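Local coordinates for WAP, Kazal, immunoglobulin, Kunitz and NTR domain-containing protein 2 (Mus musculus, PDB 6MAA) that inhibits myostatin (GDF8) and GDF11 but probably not activin, and probably also inhibits proteases, its follistatin domain being the part present, at residues 36-40 with 41-45. Sequence-based numbering, arbitrary orientation.
Sequences CDIWD and GQPVC
Ile38 and Pro43 face each other as a non-hydrogen-bonded pair of the antiparallel hairpin formed by strands 34-39 and 42-47. From CB of Ile38 the side chain forks: CG2 reaches the turn, 3.9 Å from Gly41 CA, while CG1, anti to the carbonyl carbon (chi1 -63°), carries CD1 to 3.8 Å from Pro43 CA. The Pro43 ring also receives Cys36 SG, 3.8 Å from its CB, and touches Phe27. Cutting Ile38 back to an alanine removes CD1 and CG2, and is likely to open a gap beside the proline ring. On the other face, Val44 CG2 meets Trp39 CD1 obliquely at 3.8 Å. The Asp37 carboxylate has two partners: Ile38 N lies 2.9 Å from OD1, above the carboxylate plane, and Trp39 NE1 bonds weakly to OD2. Backbone bonds join Asp37 N to Val44 O, 2.9 Å, and Val44 N to Asp37 O, 2.8 Å. Trp39 N to Gln42 O is similarly straight (161°), but at the type I' turn Gln42 N meets Trp39 O from 59° out of the carbonyl plane. With none of the touching residues buried, backbone pairing and the disulfides Cys24-Cys36 and Cys29-Cys45 probably define this hairpin of the follistatin domain's N-terminal, EGF-like part.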
ATOM      1  N   CYS A  36       0.694   6.842  -2.089  1.00 12.25           N
ATOM      2  CA  CYS A  36       1.398   8.113  -2.146  1.00 11.89           C
ATOM      3  C   CYS A  36       1.078   8.943  -0.910  1.00 11.76           C
ATOM      4  O   CYS A  36      -0.055   8.945  -0.416  1.00 13.71           O
ATOM      5  CB  CYS A  36       0.989   8.863  -3.416  1.00 11.34           C
ATOM      6  SG  CYS A  36       1.756  10.481  -3.665  1.00 12.42           S
ATOM      7  N   ASP A  37       2.096   9.639  -0.410  1.00 10.58           N
ATOM      8  CA  ASP A  37       1.975  10.622   0.659  1.00 11.08           C
ATOM      9  C   ASP A  37       2.840  11.812   0.265  1.00 11.26           C
ATOM     10  O   ASP A  37       3.717  11.696  -0.594  1.00 14.05           O
ATOM     11  CB  ASP A  37       2.458  10.021   1.998  1.00 13.57           C
ATOM     12  CG  ASP A  37       1.919  10.757   3.231  1.00 15.79           C
ATOM     13  OD1 ASP A  37       1.211  11.779   3.109  1.00 17.77           O
ATOM     14  OD2 ASP A  37       2.219  10.292   4.347  1.00 18.52           O
ATOM     15  N   ILE A  38       2.578  12.967   0.872  1.00 11.00           N
ATOM     16  CA  ILE A  38       3.367  14.172   0.632  1.00 10.46           C
ATOM     17  C   ILE A  38       4.239  14.412   1.857  1.00 11.79           C
ATOM     18  O   ILE A  38       3.725  14.661   2.955  1.00 14.19           O
ATOM     19  CB  ILE A  38       2.483  15.391   0.321  1.00 10.76           C
ATOM     20  CG1 ILE A  38       1.678  15.172  -0.967  1.00 11.94           C
ATOM     21  CG2 ILE A  38       3.329  16.665   0.223  1.00 12.20           C
ATOM     22  CD1 ILE A  38       2.526  15.042  -2.207  1.00 12.06           C
ATOM     23  N   TRP A  39       5.556  14.346   1.668  1.00 10.84           N
ATOM     24  CA  TRP A  39       6.517  14.623   2.729  1.00 11.34           C
ATOM     25  C   TRP A  39       7.482  15.699   2.263  1.00 11.80           C
ATOM     26  O   TRP A  39       8.079  15.578   1.190  1.00 11.91           O
ATOM     27  CB  TRP A  39       7.282  13.352   3.111  1.00 14.99           C
ATOM     28  CG  TRP A  39       6.585  12.570   4.170  1.00 19.69           C
ATOM     29  CD1 TRP A  39       5.511  11.741   4.004  1.00 22.54           C
ATOM     30  CD2 TRP A  39       6.899  12.548   5.569  1.00 19.08           C
ATOM     31  NE1 TRP A  39       5.142  11.203   5.213  1.00 23.38           N
ATOM     32  CE2 TRP A  39       5.980  11.680   6.188  1.00 23.47           C
ATOM     33  CE3 TRP A  39       7.874  13.170   6.353  1.00 20.38           C
ATOM     34  CZ2 TRP A  39       6.001  11.424   7.562  1.00 24.20           C
ATOM     35  CZ3 TRP A  39       7.894  12.915   7.716  1.00 23.85           C
ATOM     36  CH2 TRP A  39       6.965  12.050   8.303  1.00 24.90           C
ATOM     37  N   ASP A  40       7.634  16.747   3.076  1.00 11.38           N
ATOM     38  CA  ASP A  40       8.481  17.888   2.729  1.00 11.24           C
ATOM     39  C   ASP A  40       8.172  18.407   1.326  1.00 10.85           C
ATOM     40  O   ASP A  40       9.065  18.739   0.547  1.00 12.28           O
ATOM     41  CB  ASP A  40       9.966  17.569   2.906  1.00 14.15           C
ATOM     42  CG  ASP A  40      10.319  17.268   4.341  1.00 20.05           C
ATOM     43  OD1 ASP A  40       9.590  17.748   5.227  1.00 20.86           O
ATOM     44  OD2 ASP A  40      11.322  16.564   4.582  1.00 25.27           O
ATOM     45  N   GLY A  41       6.884  18.458   0.998  1.00 10.90           N
ATOM     46  CA  GLY A  41       6.462  19.019  -0.262  1.00 10.84           C
ATOM     47  C   GLY A  41       6.696  18.162  -1.482  1.00  9.75           C
ATOM     48  O   GLY A  41       6.600  18.685  -2.598  1.00 11.71           O
ATOM     49  N   GLN A  42       6.996  16.874  -1.321  1.00 10.50           N
ATOM     50  CA  GLN A  42       7.225  15.987  -2.453  1.00 11.53           C
ATOM     51  C   GLN A  42       6.456  14.692  -2.281  1.00 10.96           C
ATOM     52  O   GLN A  42       6.314  14.185  -1.159  1.00 11.91           O
ATOM     53  CB  GLN A  42       8.716  15.646  -2.605  1.00 14.17           C
ATOM     54  CG  GLN A  42       9.623  16.859  -2.751  1.00 16.89           C
ATOM     55  CD  GLN A  42      11.059  16.478  -3.043  1.00 23.80           C
ATOM     56  OE1 GLN A  42      11.476  16.427  -4.200  1.00 30.12           O
ATOM     57  NE2 GLN A  42      11.825  16.204  -1.995  1.00 24.77           N
ATOM     58  N   PRO A  43       5.968  14.108  -3.380  1.00 10.23           N
ATOM     59  CA  PRO A  43       5.321  12.793  -3.300  1.00 11.10           C
ATOM     60  C   PRO A  43       6.333  11.701  -2.990  1.00 11.23           C
ATOM     61  O   PRO A  43       7.439  11.676  -3.538  1.00 13.31           O
ATOM     62  CB  PRO A  43       4.727  12.606  -4.702  1.00 11.93           C
ATOM     63  CG  PRO A  43       5.614  13.399  -5.583  1.00 13.87           C
ATOM     64  CD  PRO A  43       6.001  14.618  -4.764  1.00 12.36           C
ATOM     65  N   VAL A  44       5.938  10.797  -2.091  1.00 10.78           N
ATOM     66  CA  VAL A  44       6.716   9.621  -1.724  1.00 12.09           C
ATOM     67  C   VAL A  44       5.745   8.452  -1.599  1.00 12.19           C
ATOM     68  O   VAL A  44       4.531   8.637  -1.504  1.00 13.74           O
ATOM     69  CB  VAL A  44       7.486   9.826  -0.394  1.00 14.16           C
ATOM     70  CG1 VAL A  44       8.487  10.980  -0.504  1.00 16.26           C
ATOM     71  CG2 VAL A  44       6.512  10.066   0.751  1.00 16.77           C
ATOM     72  N   CYS A  45       6.286   7.236  -1.598  1.00 13.24           N
ATOM     73  CA  CYS A  45       5.487   6.026  -1.435  1.00 13.42           C
ATOM     74  C   CYS A  45       5.726   5.421  -0.059  1.00 14.28           C
ATOM     75  O   CYS A  45       6.876   5.272   0.368  1.00 19.01           O
ATOM     76  CB  CYS A  45       5.814   5.004  -2.524  1.00 15.54           C
ATOM     77  SG  CYS A  45       5.389   5.587  -4.167  1.00 16.34           S
TER